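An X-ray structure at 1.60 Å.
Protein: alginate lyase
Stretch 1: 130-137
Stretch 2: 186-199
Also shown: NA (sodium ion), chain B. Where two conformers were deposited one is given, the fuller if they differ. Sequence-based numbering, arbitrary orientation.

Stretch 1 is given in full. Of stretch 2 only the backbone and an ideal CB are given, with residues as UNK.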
# COMPACT_ATOMS: atom_id res chain seq x y z
N PHE A 130 -9.99 6.54 -15.67
CA PHE A 130 -9.26 5.36 -15.19
C PHE A 130 -10.15 4.42 -14.38
O PHE A 130 -10.11 3.23 -14.56
CB PHE A 130 -8.10 5.75 -14.27
CG PHE A 130 -6.83 6.17 -15.00
CD1 PHE A 130 -5.92 5.18 -15.40
CD2 PHE A 130 -6.48 7.52 -15.18
CE1 PHE A 130 -4.74 5.52 -16.03
CE2 PHE A 130 -5.29 7.87 -15.82
CZ PHE A 130 -4.44 6.87 -16.26
N LEU A 131 -10.92 4.97 -13.45
CA LEU A 131 -11.76 4.14 -12.57
C LEU A 131 -12.88 3.42 -13.36
O LEU A 131 -13.20 2.27 -13.06
CB LEU A 131 -12.38 4.99 -11.51
CG LEU A 131 -11.45 5.52 -10.43
CD1 LEU A 131 -12.17 6.57 -9.51
CD2 LEU A 131 -10.74 4.39 -9.59
N ASN A 132 -13.51 4.13 -14.30
CA ASN A 132 -14.52 3.51 -15.18
C ASN A 132 -13.94 2.33 -15.92
O ASN A 132 -14.49 1.21 -15.91
CB ASN A 132 -15.08 4.51 -16.23
CG ASN A 132 -16.07 5.49 -15.65
OD1 ASN A 132 -16.75 5.19 -14.69
ND2 ASN A 132 -16.19 6.65 -16.28
N VAL A 133 -12.79 2.56 -16.54
CA VAL A 133 -12.17 1.53 -17.37
C VAL A 133 -11.76 0.33 -16.50
O VAL A 133 -12.00 -0.82 -16.85
CB VAL A 133 -10.99 2.07 -18.16
CG1 VAL A 133 -10.24 0.92 -18.86
CG2 VAL A 133 -11.51 3.12 -19.20
N TRP A 134 -11.18 0.61 -15.34
CA TRP A 134 -10.66 -0.48 -14.51
C TRP A 134 -11.72 -1.27 -13.75
O TRP A 134 -11.61 -2.50 -13.63
CB TRP A 134 -9.60 0.03 -13.51
CG TRP A 134 -8.89 -1.10 -12.83
CD1 TRP A 134 -9.26 -1.76 -11.70
CD2 TRP A 134 -7.75 -1.81 -13.35
NE1 TRP A 134 -8.39 -2.81 -11.45
CE2 TRP A 134 -7.48 -2.87 -12.47
CE3 TRP A 134 -6.93 -1.62 -14.47
CZ2 TRP A 134 -6.41 -3.75 -12.66
CZ3 TRP A 134 -5.86 -2.48 -14.65
CH2 TRP A 134 -5.63 -3.56 -13.77
N PHE A 135 -12.70 -0.57 -13.19
CA PHE A 135 -13.67 -1.11 -12.26
C PHE A 135 -15.13 -1.25 -12.72
O PHE A 135 -15.84 -2.11 -12.17
CB PHE A 135 -13.73 -0.26 -10.99
CG PHE A 135 -12.47 -0.29 -10.16
CD1 PHE A 135 -12.21 -1.36 -9.29
CD2 PHE A 135 -11.54 0.75 -10.24
CE1 PHE A 135 -11.06 -1.39 -8.53
CE2 PHE A 135 -10.37 0.70 -9.49
CZ PHE A 135 -10.15 -0.36 -8.61
N LEU A 136 -15.63 -0.35 -13.58
CA LEU A 136 -17.08 -0.18 -13.78
C LEU A 136 -17.58 -0.54 -15.16
O LEU A 136 -18.73 -1.01 -15.28
CB LEU A 136 -17.53 1.25 -13.44
CG LEU A 136 -17.07 1.75 -12.05
CD1 LEU A 136 -17.51 3.23 -11.85
CD2 LEU A 136 -17.61 0.84 -10.94
N ASP A 137 -16.77 -0.34 -16.20
CA ASP A 137 -17.22 -0.56 -17.57
C ASP A 137 -17.32 -2.07 -17.81
O ASP A 137 -16.36 -2.83 -17.55
CB ASP A 137 -16.22 0.01 -18.58
CG ASP A 137 -16.17 1.55 -18.64
OD1 ASP A 137 -17.10 2.21 -18.11
OD2 ASP A 137 -15.16 2.07 -19.22
N UNK A 186 -16.92 15.35 -11.92
CA UNK A 186 -16.80 14.04 -12.58
C UNK A 186 -17.11 12.88 -11.64
O UNK A 186 -17.65 11.84 -12.04
CB UNK A 186 -15.39 13.87 -13.15
N UNK A 187 -16.70 13.01 -10.37
CA UNK A 187 -16.87 11.91 -9.41
C UNK A 187 -18.29 12.05 -8.84
O UNK A 187 -18.49 12.68 -7.79
CB UNK A 187 -15.81 11.95 -8.31
N UNK A 188 -19.24 11.46 -9.54
CA UNK A 188 -20.66 11.62 -9.29
C UNK A 188 -21.14 10.65 -8.23
O UNK A 188 -20.44 9.70 -7.86
CB UNK A 188 -21.46 11.43 -10.58
N UNK A 189 -22.38 10.83 -7.79
CA UNK A 189 -22.97 9.78 -6.92
C UNK A 189 -23.01 8.39 -7.57
O UNK A 189 -22.82 7.39 -6.88
CB UNK A 189 -24.39 10.18 -6.53
N UNK A 190 -23.21 8.30 -8.88
CA UNK A 190 -23.21 7.02 -9.57
C UNK A 190 -21.81 6.39 -9.54
O UNK A 190 -21.69 5.20 -9.34
CB UNK A 190 -23.69 7.20 -11.01
N UNK A 191 -20.77 7.19 -9.76
CA UNK A 191 -19.38 6.67 -9.70
C UNK A 191 -19.06 6.18 -8.28
O UNK A 191 -18.53 5.08 -8.08
CB UNK A 191 -18.38 7.75 -10.12
N UNK A 192 -19.44 6.97 -7.28
CA UNK A 192 -19.19 6.62 -5.91
C UNK A 192 -19.90 5.33 -5.56
O UNK A 192 -19.34 4.45 -4.94
CB UNK A 192 -19.63 7.75 -4.98
N UNK A 193 -21.17 5.21 -5.96
CA UNK A 193 -21.93 4.02 -5.67
C UNK A 193 -21.26 2.78 -6.31
O UNK A 193 -21.20 1.70 -5.72
CB UNK A 193 -23.37 4.18 -6.17
N UNK A 194 -20.83 2.92 -7.56
CA UNK A 194 -20.18 1.82 -8.26
C UNK A 194 -18.89 1.37 -7.58
O UNK A 194 -18.64 0.16 -7.45
CB UNK A 194 -19.88 2.23 -9.70
N UNK A 195 -18.10 2.34 -7.15
CA UNK A 195 -16.86 2.04 -6.44
C UNK A 195 -17.12 1.37 -5.06
O UNK A 195 -16.45 0.40 -4.67
CB UNK A 195 -16.06 3.33 -6.25
N UNK A 196 -18.07 1.91 -4.31
CA UNK A 196 -18.41 1.30 -3.01
C UNK A 196 -18.96 -0.12 -3.21
O UNK A 196 -18.68 -1.01 -2.41
CB UNK A 196 -19.43 2.16 -2.26
N UNK A 197 -19.74 -0.34 -4.27
CA UNK A 197 -20.27 -1.68 -4.57
C UNK A 197 -19.15 -2.66 -4.93
O UNK A 197 -19.15 -3.79 -4.48
CB UNK A 197 -21.28 -1.60 -5.72
N UNK A 198 -18.17 -2.20 -5.71
CA UNK A 198 -17.00 -3.05 -6.02
C UNK A 198 -16.25 -3.45 -4.75
O UNK A 198 -15.98 -4.64 -4.52
CB UNK A 198 -16.05 -2.32 -6.97
N UNK A 199 -15.95 -2.47 -3.88
CA UNK A 199 -15.21 -2.75 -2.66
C UNK A 199 -16.08 -3.60 -1.70
O UNK A 199 -15.55 -4.36 -0.93
CB UNK A 199 -14.78 -1.44 -1.99
NA NA B . -19.06 14.94 -7.17

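Position 186 lies in a loop with nothing of stretch 1 within 5.5 Å of its CB. Many residues would suit it. It is Ala186.

At 187 the CB points sideways, and the methyl groups of Leu131 lie too far off for a short side chain. A long apolar or aromatic one could reach them. The backbone O binds the sodium ion. The residue is Phe187. Its CE2 lies 3.7 Å from Leu131 CD1, and its O is 2.4 Å from NA.

Position 188 comes right before the helix, with phi/psi of -85/171. Ser, Thr, Asp or Asn would cap it well. It is Thr188, and its OG1 accepts from the backbone N of 191 at 3.1 Å.

Position 189 opens the helix at phi -58. Its N has no partner to lose in the first turn, so Pro fits among many. It is Pro189.

Position 190 points sideways into space free of stretch 1. A polar residue would do; it is Lys190, extended.

At 191 the CB is 4.9 Å from Leu136 CD1 and 5.5 Å from Asn132 OD1. A modest apolar side chain suits this gap. Val191 is found, with CG1 4.5 Å from Leu136 CD1.

Position 192 points away and 193 is out of reach, so stretch 1 sets no demand. They are Lys192 and Lys193, both extended.

At 194 an ideal CB would lie 2.9 Å from Leu136 CD2, a clash. The helical angles are ordinary, so it is space that asks for glycine. Gly194 lets Leu136 CD2 rest 3.6 Å from its C.

At 195 the CB points sideways and no atom of stretch 1 is near it. The Phe135 ring and Leu131 lie farther on, within range of a long, flexible apolar chain such as Met; Leu would reach less far. It is Met195, as selenomethionine. All three chi angles are m, and the chain bends so that CE sits over one face of Phe135, 3.6 Å from CD2 of that ring. SE is 4.2 Å from Leu136 CD2.

Positions 196 and 197 do not touch stretch 1; polar residues would suit. They are Lys196 and Glu197.

At 198 the CB points toward stretch 1, 4.6 Å from Phe135 CD1. A large apolar or aromatic side chain could cover that ring edge. Trp198 offers its face: the planes stand at 82°, and CE2 is 3.5 Å from Phe135 CD1.

Position 199 points sideways with no near neighbour at its CB. Many residues fit; Phe199 makes no close contact.

Stretch 2 (186-199) AFTPKVKKGMKEWF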
# COMPACT_ATOMS: atom_id res chain seq x y z
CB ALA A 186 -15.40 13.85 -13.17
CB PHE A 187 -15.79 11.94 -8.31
CG PHE A 187 -15.58 10.60 -7.61
CD1 PHE A 187 -16.48 10.12 -6.68
CD2 PHE A 187 -14.45 9.84 -7.88
CE1 PHE A 187 -16.28 8.89 -6.08
CE2 PHE A 187 -14.25 8.63 -7.29
CZ PHE A 187 -15.16 8.14 -6.41
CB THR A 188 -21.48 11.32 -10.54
OG1 THR A 188 -21.21 9.98 -10.95
CG2 THR A 188 -21.11 12.31 -11.71
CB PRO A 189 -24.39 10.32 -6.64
CG PRO A 189 -24.21 11.82 -6.74
CD PRO A 189 -23.20 12.05 -7.85
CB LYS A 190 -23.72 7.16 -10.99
CG LYS A 190 -23.85 5.90 -11.83
CD LYS A 190 -24.69 6.20 -13.09
CE LYS A 190 -24.87 4.97 -13.99
NZ LYS A 190 -25.22 5.35 -15.42
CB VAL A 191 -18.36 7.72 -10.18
CG1 VAL A 191 -16.90 7.25 -9.94
CG2 VAL A 191 -18.63 8.02 -11.67
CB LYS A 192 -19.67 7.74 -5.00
CG LYS A 192 -19.30 7.48 -3.53
CD LYS A 192 -19.62 8.71 -2.65
CE LYS A 192 -19.31 8.36 -1.19
NZ LYS A 192 -19.46 9.47 -0.20
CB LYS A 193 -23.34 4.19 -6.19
CG LYS A 193 -24.27 3.02 -5.93
CD LYS A 193 -25.71 3.33 -6.43
CE LYS A 193 -26.62 2.11 -6.30
NZ LYS A 193 -27.79 2.24 -7.20
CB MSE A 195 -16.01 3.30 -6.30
CG MSE A 195 -15.44 3.80 -7.63
SE MSE A 195 -14.47 2.51 -8.67
CE MSE A 195 -13.25 1.88 -7.29
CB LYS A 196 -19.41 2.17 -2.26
CG LYS A 196 -18.78 3.45 -1.77
CD LYS A 196 -19.80 4.41 -1.12
CE LYS A 196 -20.25 3.97 0.26
NZ LYS A 196 -21.25 2.87 0.22
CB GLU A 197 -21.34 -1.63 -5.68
CG GLU A 197 -22.69 -1.09 -5.17
CD GLU A 197 -23.78 -1.01 -6.24
OE1 GLU A 197 -23.50 -1.30 -7.41
OE2 GLU A 197 -24.92 -0.65 -5.88
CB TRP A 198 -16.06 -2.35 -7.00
CG TRP A 198 -15.03 -3.26 -7.61
CD1 TRP A 198 -15.12 -3.87 -8.83
CD2 TRP A 198 -13.75 -3.61 -7.08
NE1 TRP A 198 -14.01 -4.60 -9.07
CE2 TRP A 198 -13.14 -4.46 -8.02
CE3 TRP A 198 -13.06 -3.27 -5.92
CZ2 TRP A 198 -11.90 -5.00 -7.83
CZ3 TRP A 198 -11.82 -3.81 -5.73
CH2 TRP A 198 -11.24 -4.67 -6.69
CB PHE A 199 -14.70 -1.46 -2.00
CG PHE A 199 -13.38 -1.02 -2.56
CD1 PHE A 199 -12.19 -1.62 -2.12
CD2 PHE A 199 -13.31 -0.08 -3.61
CE1 PHE A 199 -10.98 -1.27 -2.66
CE2 PHE A 199 -12.09 0.26 -4.15
CZ PHE A 199 -10.92 -0.34 -3.67
O HOH W 1 -20.60 15.05 -9.09
O HOH W 2 -20.00 17.03 -6.43
O HOH W 3 -20.97 14.16 -5.72
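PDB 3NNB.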